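Local coordinates for protein actva-orf6 monooxygenase (PDB 1N5V) that probably oxidises an aromatic polyketide to a quinone in actinorhodin biosynthesis, as a small monooxygenase of the ABM family, at residues A[11-16]-A[60-65]; A[36-41]-A[73-78]. One frame throughout, in Å; residues are numbered along the deposited sequence.

Contact 1 joins two neighbouring strands, 10-17 and 58-65, in the middle of the four-stranded antiparallel sheet, whereas contact 2 lies about 14 Å away, centre to centre, where helix 68-76 meets the loop before strand 45-53. Along the chain the segments alternate: 11-16, 36-41, 60-65, then 73-78, with strand 58-65 running on into helix 68-76. The contacts meet directly, W65 packing on F75 and I39. NOM lies between them, the sheet beneath and the helical layer above. Both contacts also reach the second subunit, in keeping with the dimeric alpha-beta barrel of this family, so pocket and dimer interface share the same small framework.

Contact 1. Residues A[11-16]-A[60-65]. With NOM (7-hydroxy-5-methyl-3,3a,5,11b-tetrahydro-1,4-dioxa-cyclopenta[a]anthracene-2,6,11-trione), chain C.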
ATOM      1  N   VAL A  11       4.545  -2.314   7.931  1.00 27.95           N
ATOM      2  CA  VAL A  11       3.506  -1.683   7.164  1.00 24.46           C
ATOM      3  C   VAL A  11       2.165  -2.265   7.546  1.00 25.85           C
ATOM      4  O   VAL A  11       1.901  -3.464   7.624  1.00 27.63           O
ATOM      5  CB  VAL A  11       3.800  -1.872   5.653  1.00 22.56           C
ATOM      6  CG1 VAL A  11       2.645  -1.407   4.751  1.00 21.91           C
ATOM      7  CG2 VAL A  11       5.072  -1.140   5.228  1.00 20.89           C
ATOM      8  N   ALA A  12       1.203  -1.378   7.700  1.00 26.39           N
ATOM      9  CA  ALA A  12      -0.211  -1.679   7.923  1.00 24.70           C
ATOM     10  C   ALA A  12      -0.967  -1.057   6.739  1.00 24.23           C
ATOM     11  O   ALA A  12      -0.875   0.123   6.389  1.00 23.46           O
ATOM     12  CB  ALA A  12      -0.682  -1.087   9.253  1.00 22.88           C
ATOM     13  N   VAL A  13      -1.727  -1.865   6.043  1.00 25.51           N
ATOM     14  CA  VAL A  13      -2.561  -1.443   4.924  1.00 25.69           C
ATOM     15  C   VAL A  13      -3.983  -1.604   5.440  1.00 26.21           C
ATOM     16  O   VAL A  13      -4.428  -2.714   5.689  1.00 28.62           O
ATOM     17  CB  VAL A  13      -2.326  -2.331   3.702  1.00 25.13           C
ATOM     18  CG1 VAL A  13      -3.303  -1.937   2.609  1.00 25.70           C
ATOM     19  CG2 VAL A  13      -0.877  -2.225   3.252  1.00 21.78           C
ATOM     20  N   VAL A  14      -4.669  -0.511   5.639  1.00 25.65           N
ATOM     21  CA  VAL A  14      -5.973  -0.453   6.249  1.00 25.84           C
ATOM     22  C   VAL A  14      -6.964   0.062   5.208  1.00 24.74           C
ATOM     23  O   VAL A  14      -6.908   1.221   4.833  1.00 24.21           O
ATOM     24  CB  VAL A  14      -5.999   0.487   7.476  1.00 26.54           C
ATOM     25  CG1 VAL A  14      -7.333   0.419   8.199  1.00 28.80           C
ATOM     26  CG2 VAL A  14      -4.899   0.161   8.493  1.00 26.45           C
ATOM     27  N   THR A  15      -7.931  -0.760   4.909  1.00 24.99           N
ATOM     28  CA  THR A  15      -9.019  -0.536   3.999  1.00 25.72           C
ATOM     29  C   THR A  15     -10.364  -0.251   4.646  1.00 25.99           C
ATOM     30  O   THR A  15     -10.856  -1.122   5.376  1.00 25.71           O
ATOM     31  CB  THR A  15      -9.219  -1.788   3.111  1.00 24.77           C
ATOM     32  OG1 THR A  15      -7.972  -1.943   2.407  1.00 25.49           O
ATOM     33  CG2 THR A  15     -10.291  -1.567   2.056  1.00 26.40           C
ATOM     34  N   PHE A  16     -10.928   0.915   4.368  1.00 24.15           N
ATOM     35  CA  PHE A  16     -12.220   1.303   4.926  1.00 23.50           C
ATOM     36  C   PHE A  16     -13.318   1.261   3.854  1.00 26.93           C
ATOM     37  O   PHE A  16     -13.257   2.056   2.906  1.00 25.88           O
ATOM     38  CB  PHE A  16     -12.187   2.776   5.404  1.00 20.88           C
ATOM     39  CG  PHE A  16     -11.245   3.089   6.530  1.00 20.64           C
ATOM     40  CD1 PHE A  16      -9.894   3.304   6.243  1.00 21.19           C
ATOM     41  CD2 PHE A  16     -11.678   3.218   7.835  1.00 20.18           C
ATOM     42  CE1 PHE A  16      -8.982   3.542   7.259  1.00 23.85           C
ATOM     43  CE2 PHE A  16     -10.764   3.494   8.863  1.00 20.67           C
ATOM     44  CZ  PHE A  16      -9.416   3.637   8.577  1.00 22.04           C
ATOM     45  N   VAL A  60      -8.117   3.623   1.444  1.00 23.29           N
ATOM     46  CA  VAL A  60      -7.032   2.751   1.870  1.00 22.49           C
ATOM     47  C   VAL A  60      -5.897   3.554   2.487  1.00 24.17           C
ATOM     48  O   VAL A  60      -5.406   4.520   1.897  1.00 26.08           O
ATOM     49  CB  VAL A  60      -6.477   1.990   0.668  1.00 22.26           C
ATOM     50  CG1 VAL A  60      -5.305   1.094   1.111  1.00 22.16           C
ATOM     51  CG2 VAL A  60      -7.543   1.120  -0.006  1.00 18.88           C
ATOM     52  N   ASN A  61      -5.431   3.226   3.654  1.00 23.24           N
ATOM     53  CA  ASN A  61      -4.301   3.869   4.328  1.00 22.68           C
ATOM     54  C   ASN A  61      -3.090   2.915   4.188  1.00 22.19           C
ATOM     55  O   ASN A  61      -3.231   1.792   4.613  1.00 19.00           O
ATOM     56  CB  ASN A  61      -4.629   3.966   5.829  1.00 23.87           C
ATOM     57  CG  ASN A  61      -3.529   4.488   6.727  1.00 24.85           C
ATOM     58  OD1 ASN A  61      -2.571   5.085   6.302  1.00 22.72           O
ATOM     59  ND2 ASN A  61      -3.608   4.437   8.060  1.00 26.26           N
ATOM     60  N   TYR A  62      -1.976   3.297   3.643  1.00 21.87           N
ATOM     61  CA  TYR A  62      -0.702   2.629   3.561  1.00 21.54           C
ATOM     62  C   TYR A  62       0.162   3.324   4.614  1.00 20.75           C
ATOM     63  O   TYR A  62       0.412   4.526   4.432  1.00 21.22           O
ATOM     64  CB  TYR A  62      -0.025   2.806   2.195  1.00 22.23           C
ATOM     65  CG  TYR A  62       1.310   2.127   2.050  1.00 21.20           C
ATOM     66  CD1 TYR A  62       1.396   0.758   1.843  1.00 23.92           C
ATOM     67  CD2 TYR A  62       2.497   2.851   2.134  1.00 23.09           C
ATOM     68  CE1 TYR A  62       2.635   0.070   1.718  1.00 21.67           C
ATOM     69  CE2 TYR A  62       3.732   2.217   2.046  1.00 23.67           C
ATOM     70  CZ  TYR A  62       3.764   0.845   1.840  1.00 23.67           C
ATOM     71  OH  TYR A  62       4.982   0.232   1.784  1.00 26.93           O
ATOM     72  N   ALA A  63       0.351   2.688   5.751  1.00 21.46           N
ATOM     73  CA  ALA A  63       1.032   3.263   6.893  1.00 22.32           C
ATOM     74  C   ALA A  63       2.397   2.623   7.116  1.00 23.74           C
ATOM     75  O   ALA A  63       2.603   1.386   7.076  1.00 25.41           O
ATOM     76  CB  ALA A  63       0.121   3.134   8.091  1.00 18.92           C
ATOM     77  N   GLN A  64       3.409   3.438   7.291  1.00 22.50           N
ATOM     78  CA  GLN A  64       4.803   2.996   7.444  1.00 23.79           C
ATOM     79  C   GLN A  64       5.267   3.209   8.883  1.00 25.75           C
ATOM     80  O   GLN A  64       4.974   4.265   9.444  1.00 24.76           O
ATOM     81  CB  GLN A  64       5.712   3.860   6.553  1.00 25.40           C
ATOM     82  CG  GLN A  64       5.716   3.603   5.071  1.00 24.46           C
ATOM     83  CD  GLN A  64       6.518   4.639   4.282  1.00 25.95           C
ATOM     84  OE1 GLN A  64       6.575   5.834   4.649  1.00 27.00           O
ATOM     85  NE2 GLN A  64       7.141   4.266   3.165  1.00 24.85           N
ATOM     86  N   TRP A  65       5.884   2.196   9.499  1.00 26.06           N
ATOM     87  CA  TRP A  65       6.322   2.167  10.849  1.00 27.87           C
ATOM     88  C   TRP A  65       7.763   1.633  10.889  1.00 30.23           C
ATOM     89  O   TRP A  65       8.105   0.822  10.030  1.00 29.38           O
ATOM     90  CB  TRP A  65       5.500   1.251  11.808  1.00 25.20           C
ATOM     91  CG  TRP A  65       4.190   1.902  12.098  1.00 25.19           C
ATOM     92  CD1 TRP A  65       3.068   1.821  11.295  1.00 22.67           C
ATOM     93  CD2 TRP A  65       3.893   2.817  13.178  1.00 24.66           C
ATOM     94  NE1 TRP A  65       2.106   2.629  11.852  1.00 24.38           N
ATOM     95  CE2 TRP A  65       2.560   3.228  13.004  1.00 23.90           C
ATOM     96  CE3 TRP A  65       4.590   3.306  14.249  1.00 23.70           C
ATOM     97  CZ2 TRP A  65       1.917   4.080  13.874  1.00 25.62           C
ATOM     98  CZ3 TRP A  65       3.972   4.167  15.145  1.00 26.42           C
ATOM     99  CH2 TRP A  65       2.641   4.563  14.952  1.00 27.58           C
TER
HETATM  100  C1  NOM C1001      -2.134   5.603  10.964  1.00 50.75           C
HETATM  101  C2  NOM C1001      -3.473   5.345  11.202  1.00 50.41           C
HETATM  102  C3  NOM C1001      -3.875   4.038  11.455  1.00 50.77           C
HETATM  103  C4  NOM C1001      -2.974   2.964  11.488  1.00 50.49           C
HETATM  104  C5  NOM C1001      -1.633   3.261  11.253  1.00 51.23           C
HETATM  105  C6  NOM C1001      -1.214   4.566  11.011  1.00 50.92           C
HETATM  106  C10 NOM C1001      -5.254   3.744  11.694  1.00 50.93           C
HETATM  107  C9  NOM C1001      -5.696   2.407  11.958  1.00 49.32           C
HETATM  108  C8  NOM C1001      -4.801   1.320  11.999  1.00 48.37           C
HETATM  109  C7  NOM C1001      -3.410   1.622  11.758  1.00 48.39           C
HETATM  110  O3  NOM C1001      -2.647   0.672  11.789  1.00 46.86           O
HETATM  111  O4  NOM C1001      -6.120   4.616  11.684  1.00 52.18           O
HETATM  112  O2  NOM C1001      -0.706   2.243  11.243  1.00 51.44           O
HETATM  113  C13 NOM C1001      -7.060   2.221  12.185  1.00 50.64           C
HETATM  114  C14 NOM C1001      -7.530   0.750  12.072  1.00 51.02           C
HETATM  115  O1  NOM C1001      -6.646  -0.236  12.495  1.00 49.84           O
HETATM  116  C11 NOM C1001      -5.278   0.050  12.255  1.00 48.27           C
HETATM  117  C12 NOM C1001      -4.515  -1.207  11.926  1.00 45.66           C
HETATM  118  C15 NOM C1001      -8.945   0.672  12.602  1.00 52.20           C
HETATM  119  C16 NOM C1001      -9.408   2.153  12.531  1.00 54.98           C
HETATM  120  O5  NOM C1001     -10.606   2.395  12.737  1.00 57.77           O
HETATM  121  O6  NOM C1001      -8.558   3.020  12.282  1.00 53.41           O
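A12 pairs with A63, and V14 with N61, each through two reciprocal backbone hydrogen bonds; of these four, N61 N to V14 O is the shortest at 2.8 Å. The strands run antiparallel, 169° between their directions, and V11, V13 and T15 face Q64, Y62 and V60 in the intervening non-hydrogen-bonded pairs. CA-H...O contacts add to the backbone pairing: N61 O, for example, also meets V13 CA at 3.3 Å.

The apolar contacts gather on the face that carries V11, V13, V60 and Y62. V11 CG1, set anti to the backbone N (chi1 172°), comes obliquely up to the tyrosine ring, 3.4 Å from Y62 CE1, while its other methyl lies beside the hydroxyl. V13 divides its branches: CG1 touches V60 CG1 at 3.9 Å and CG2 the ring of Y62. The phenol also reaches the second subunit: Y62 OH is hydrogen-bonded to H51 there and the ring stacks on Y62 of that subunit.

On the reverse face A12, V14, N61 and A63 form the floor beneath NOM. The amide of N61 rises against the flat aromatic system, ND2 3.3 Å from NOM C2, and V14 CG2 approaches NOM C8 at 3.7 Å. A63 CB lies under the hydroxyl oxygen, 3.4 Å from NOM O2. NOM O2 accepts a hydrogen bond from W65 NE1 (2.9 Å, 152° at the hydrogen), the indole presenting its edge; Y71 OH is hydrogen-bonded to NOM as well.

One strand pair thus serves two chemistries: residues alternate between an apolar and aromatic seam shared with the second subunit and a mostly apolar pocket floor, beside which the indole N-H of W65 gives the ligand's phenolic oxygen a directional bond.

Contact 2. Residues A[36-41]-A[73-78]; sequences QEWIRE and VNFGAD. With NOM (7-hydroxy-5-methyl-3,3a,5,11b-tetrahydro-1,4-dioxa-cyclopenta[a]anthracene-2,6,11-trione), chain C.
I39 and W38 pack against F75 from the loop side, and this is the tight part of the contact. The extended side chain of I39, CG1 anti to the backbone N (chi1 -157°), ends in CD1, 3.5 Å from both F75 CD1 and F75 CE1. The W38 side chain runs at about a right angle to that of F75, W38 CH2 coming 3.7 Å from F75 CD1, and its indole has I39 CB over one face. F75 in turn lies tilted over NOM, with NOM C5 under the rim of one ring face and F75 CZ 3.8 Å from NOM C3.

Toward the outside the contact thins. The side chains of W38 and D78 pass in opposite directions, W38 CZ3 3.9 Å from D78 OD1, with no hydrogen bond, the carboxylate having its salt bridge with R80. Farther out, R40 grips E37 side-on within the loop, NE and NH2 both on E37 OE2 (2.7 Å from R40 NE), and its NH1 turns to S112 and L110 of the second subunit.

With no hydrogen bond between the segments, the hold is apolar and aromatic: the loop backs the phenylalanine that roofs the ligand, while the salt bridges of E37 with R40 and of D78 with R80 lie off this interface.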
ATOM      1  N   GLN A  36      -5.620  13.469  14.207  1.00 33.36           N
ATOM      2  CA  GLN A  36      -4.509  12.621  14.648  1.00 34.73           C
ATOM      3  C   GLN A  36      -3.167  13.346  14.611  1.00 35.04           C
ATOM      4  O   GLN A  36      -2.129  12.740  14.336  1.00 33.79           O
ATOM      5  CB  GLN A  36      -4.447  11.314  13.894  1.00 36.21           C
ATOM      6  CG  GLN A  36      -4.214  11.377  12.398  1.00 37.95           C
ATOM      7  CD  GLN A  36      -4.277   9.924  11.898  1.00 40.39           C
ATOM      8  OE1 GLN A  36      -5.119   9.595  11.043  1.00 42.84           O
ATOM      9  NE2 GLN A  36      -3.410   9.092  12.445  1.00 37.30           N
ATOM     10  N   GLU A  37      -3.232  14.634  14.920  1.00 33.95           N
ATOM     11  CA  GLU A  37      -2.097  15.499  15.063  1.00 35.23           C
ATOM     12  C   GLU A  37      -1.082  14.879  16.039  1.00 35.12           C
ATOM     13  O   GLU A  37       0.114  14.863  15.789  1.00 32.92           O
ATOM     14  CB  GLU A  37      -2.580  16.836  15.638  1.00 36.24           C
ATOM     15  CG  GLU A  37      -1.588  17.984  15.526  1.00 40.59           C
ATOM     16  CD  GLU A  37      -1.052  18.121  14.097  1.00 42.52           C
ATOM     17  OE1 GLU A  37      -1.788  17.908  13.097  1.00 41.32           O
ATOM     18  OE2 GLU A  37       0.181  18.353  14.031  1.00 44.50           O
ATOM     19  N   TRP A  38      -1.582  14.217  17.104  1.00 34.49           N
ATOM     20  CA  TRP A  38      -0.711  13.544  18.035  1.00 33.52           C
ATOM     21  C   TRP A  38       0.155  12.471  17.388  1.00 35.17           C
ATOM     22  O   TRP A  38       1.262  12.247  17.916  1.00 34.33           O
ATOM     23  CB  TRP A  38      -1.537  12.902  19.156  1.00 30.89           C
ATOM     24  CG  TRP A  38      -2.383  11.741  18.718  1.00 31.31           C
ATOM     25  CD1 TRP A  38      -3.686  11.810  18.303  1.00 29.19           C
ATOM     26  CD2 TRP A  38      -2.024  10.346  18.715  1.00 29.21           C
ATOM     27  NE1 TRP A  38      -4.113  10.536  17.987  1.00 29.36           N
ATOM     28  CE2 TRP A  38      -3.133   9.631  18.231  1.00 28.57           C
ATOM     29  CE3 TRP A  38      -0.882   9.641  19.081  1.00 28.70           C
ATOM     30  CZ2 TRP A  38      -3.137   8.237  18.081  1.00 29.41           C
ATOM     31  CZ3 TRP A  38      -0.883   8.254  18.927  1.00 29.08           C
ATOM     32  CH2 TRP A  38      -1.993   7.570  18.428  1.00 28.14           C
ATOM     33  N   ILE A  39      -0.278  11.793  16.312  1.00 34.87           N
ATOM     34  CA  ILE A  39       0.501  10.668  15.811  1.00 36.14           C
ATOM     35  C   ILE A  39       1.845  11.062  15.231  1.00 36.56           C
ATOM     36  O   ILE A  39       2.815  10.304  15.311  1.00 32.53           O
ATOM     37  CB  ILE A  39      -0.261   9.789  14.790  1.00 38.00           C
ATOM     38  CG1 ILE A  39       0.357   8.379  14.745  1.00 38.83           C
ATOM     39  CG2 ILE A  39      -0.181  10.395  13.401  1.00 37.57           C
ATOM     40  CD1 ILE A  39      -0.509   7.314  14.112  1.00 40.40           C
ATOM     41  N   ARG A  40       1.889  12.260  14.608  1.00 37.74           N
ATOM     42  CA  ARG A  40       3.059  12.751  13.927  1.00 38.70           C
ATOM     43  C   ARG A  40       4.291  12.719  14.807  1.00 40.00           C
ATOM     44  O   ARG A  40       5.349  12.372  14.292  1.00 41.54           O
ATOM     45  CB  ARG A  40       2.855  14.153  13.309  1.00 40.47           C
ATOM     46  CG  ARG A  40       1.707  14.359  12.361  1.00 42.68           C
ATOM     47  CD  ARG A  40       1.589  15.589  11.480  1.00 43.61           C
ATOM     48  NE  ARG A  40       1.627  16.832  12.273  1.00 44.84           N
ATOM     49  CZ  ARG A  40       2.838  17.382  12.506  1.00 47.37           C
ATOM     50  NH1 ARG A  40       3.922  16.788  11.975  1.00 47.22           N
ATOM     51  NH2 ARG A  40       3.014  18.487  13.223  1.00 47.54           N
ATOM     52  N   GLU A  41       4.248  13.010  16.102  1.00 42.70           N
ATOM     53  CA  GLU A  41       5.485  13.010  16.870  1.00 44.90           C
ATOM     54  C   GLU A  41       5.801  11.640  17.465  1.00 43.74           C
ATOM     55  O   GLU A  41       6.915  11.479  17.954  1.00 44.38           O
ATOM     56  CB  GLU A  41       5.442  13.992  18.014  1.00 48.72           C
ATOM     57  CG  GLU A  41       5.307  15.493  17.897  1.00 53.50           C
ATOM     58  CD  GLU A  41       4.987  16.046  19.290  1.00 58.12           C
ATOM     59  OE1 GLU A  41       4.174  15.411  20.039  1.00 60.61           O
ATOM     60  OE2 GLU A  41       5.526  17.095  19.710  1.00 59.31           O
ATOM     61  N   VAL A  73       3.543  -0.652  20.661  1.00 39.32           N
ATOM     62  CA  VAL A  73       3.680   0.176  21.855  1.00 43.31           C
ATOM     63  C   VAL A  73       3.174   1.606  21.682  1.00 43.82           C
ATOM     64  O   VAL A  73       2.404   2.177  22.453  1.00 44.76           O
ATOM     65  CB  VAL A  73       5.168   0.376  22.208  1.00 45.73           C
ATOM     66  CG1 VAL A  73       5.279   1.275  23.445  1.00 46.91           C
ATOM     67  CG2 VAL A  73       5.897  -0.935  22.414  1.00 46.66           C
ATOM     68  N   ASN A  74       3.726   2.211  20.624  1.00 45.10           N
ATOM     69  CA  ASN A  74       3.464   3.623  20.374  1.00 44.21           C
ATOM     70  C   ASN A  74       2.120   3.953  19.791  1.00 42.84           C
ATOM     71  O   ASN A  74       1.683   5.083  19.965  1.00 44.38           O
ATOM     72  CB  ASN A  74       4.575   4.172  19.468  1.00 45.67           C
ATOM     73  CG  ASN A  74       5.706   4.480  20.457  1.00 47.03           C
ATOM     74  OD1 ASN A  74       6.819   4.021  20.223  1.00 46.26           O
ATOM     75  ND2 ASN A  74       5.255   5.249  21.441  1.00 47.77           N
ATOM     76  N   PHE A  75       1.508   2.975  19.144  1.00 40.05           N
ATOM     77  CA  PHE A  75       0.197   3.251  18.586  1.00 37.27           C
ATOM     78  C   PHE A  75      -0.824   2.298  19.170  1.00 39.09           C
ATOM     79  O   PHE A  75      -1.750   2.787  19.814  1.00 39.46           O
ATOM     80  CB  PHE A  75       0.347   3.047  17.084  1.00 35.87           C
ATOM     81  CG  PHE A  75      -0.952   3.331  16.419  1.00 34.71           C
ATOM     82  CD1 PHE A  75      -1.316   4.648  16.185  1.00 34.50           C
ATOM     83  CD2 PHE A  75      -1.775   2.281  16.045  1.00 33.17           C
ATOM     84  CE1 PHE A  75      -2.524   4.884  15.562  1.00 35.65           C
ATOM     85  CE2 PHE A  75      -2.964   2.518  15.417  1.00 34.16           C
ATOM     86  CZ  PHE A  75      -3.345   3.830  15.174  1.00 35.98           C
ATOM     87  N   GLY A  76      -0.697   0.988  18.960  1.00 39.05           N
ATOM     88  CA  GLY A  76      -1.643   0.038  19.507  1.00 41.08           C
ATOM     89  C   GLY A  76      -1.884   0.143  20.994  1.00 43.68           C
ATOM     90  O   GLY A  76      -3.047   0.041  21.401  1.00 45.38           O
ATOM     91  N   ALA A  77      -0.911   0.417  21.852  1.00 45.45           N
ATOM     92  CA  ALA A  77      -1.151   0.515  23.288  1.00 47.79           C
ATOM     93  C   ALA A  77      -1.252   1.946  23.788  1.00 48.12           C
ATOM     94  O   ALA A  77      -0.953   2.218  24.949  1.00 49.11           O
ATOM     95  CB  ALA A  77      -0.097  -0.191  24.146  1.00 47.81           C
ATOM     96  N   ASP A  78      -1.560   2.861  22.892  1.00 47.82           N
ATOM     97  CA  ASP A  78      -1.833   4.248  23.255  1.00 46.78           C
ATOM     98  C   ASP A  78      -3.358   4.288  23.182  1.00 47.01           C
ATOM     99  O   ASP A  78      -3.966   3.774  22.239  1.00 46.74           O
ATOM    100  CB  ASP A  78      -1.246   5.232  22.276  1.00 46.94           C
ATOM    101  CG  ASP A  78      -1.215   6.679  22.689  1.00 47.81           C
ATOM    102  OD1 ASP A  78      -0.135   7.308  22.597  1.00 47.31           O
ATOM    103  OD2 ASP A  78      -2.281   7.190  23.099  1.00 49.87           O
TER
HETATM  104  C1  NOM C1001      -2.134   5.603  10.964  1.00 50.75           C
HETATM  105  C2  NOM C1001      -3.473   5.345  11.202  1.00 50.41           C
HETATM  106  C3  NOM C1001      -3.875   4.038  11.455  1.00 50.77           C
HETATM  107  C4  NOM C1001      -2.974   2.964  11.488  1.00 50.49           C
HETATM  108  C5  NOM C1001      -1.633   3.261  11.253  1.00 51.23           C
HETATM  109  C6  NOM C1001      -1.214   4.566  11.011  1.00 50.92           C
HETATM  110  C10 NOM C1001      -5.254   3.744  11.694  1.00 50.93           C
HETATM  111  C9  NOM C1001      -5.696   2.407  11.958  1.00 49.32           C
HETATM  112  C8  NOM C1001      -4.801   1.320  11.999  1.00 48.37           C
HETATM  113  C7  NOM C1001      -3.410   1.622  11.758  1.00 48.39           C
HETATM  114  O3  NOM C1001      -2.647   0.672  11.789  1.00 46.86           O
HETATM  115  O4  NOM C1001      -6.120   4.616  11.684  1.00 52.18           O
HETATM  116  O2  NOM C1001      -0.706   2.243  11.243  1.00 51.44           O
HETATM  117  C13 NOM C1001      -7.060   2.221  12.185  1.00 50.64           C
HETATM  118  C14 NOM C1001      -7.530   0.750  12.072  1.00 51.02           C
HETATM  119  O1  NOM C1001      -6.646  -0.236  12.495  1.00 49.84           O
HETATM  120  C11 NOM C1001      -5.278   0.050  12.255  1.00 48.27           C
HETATM  121  C12 NOM C1001      -4.515  -1.207  11.926  1.00 45.66           C
HETATM  122  C15 NOM C1001      -8.945   0.672  12.602  1.00 52.20           C
HETATM  123  C16 NOM C1001      -9.408   2.153  12.531  1.00 54.98           C
HETATM  124  O5  NOM C1001     -10.606   2.395  12.737  1.00 57.77           O
HETATM  125  O6  NOM C1001      -8.558   3.020  12.282  1.00 53.41           O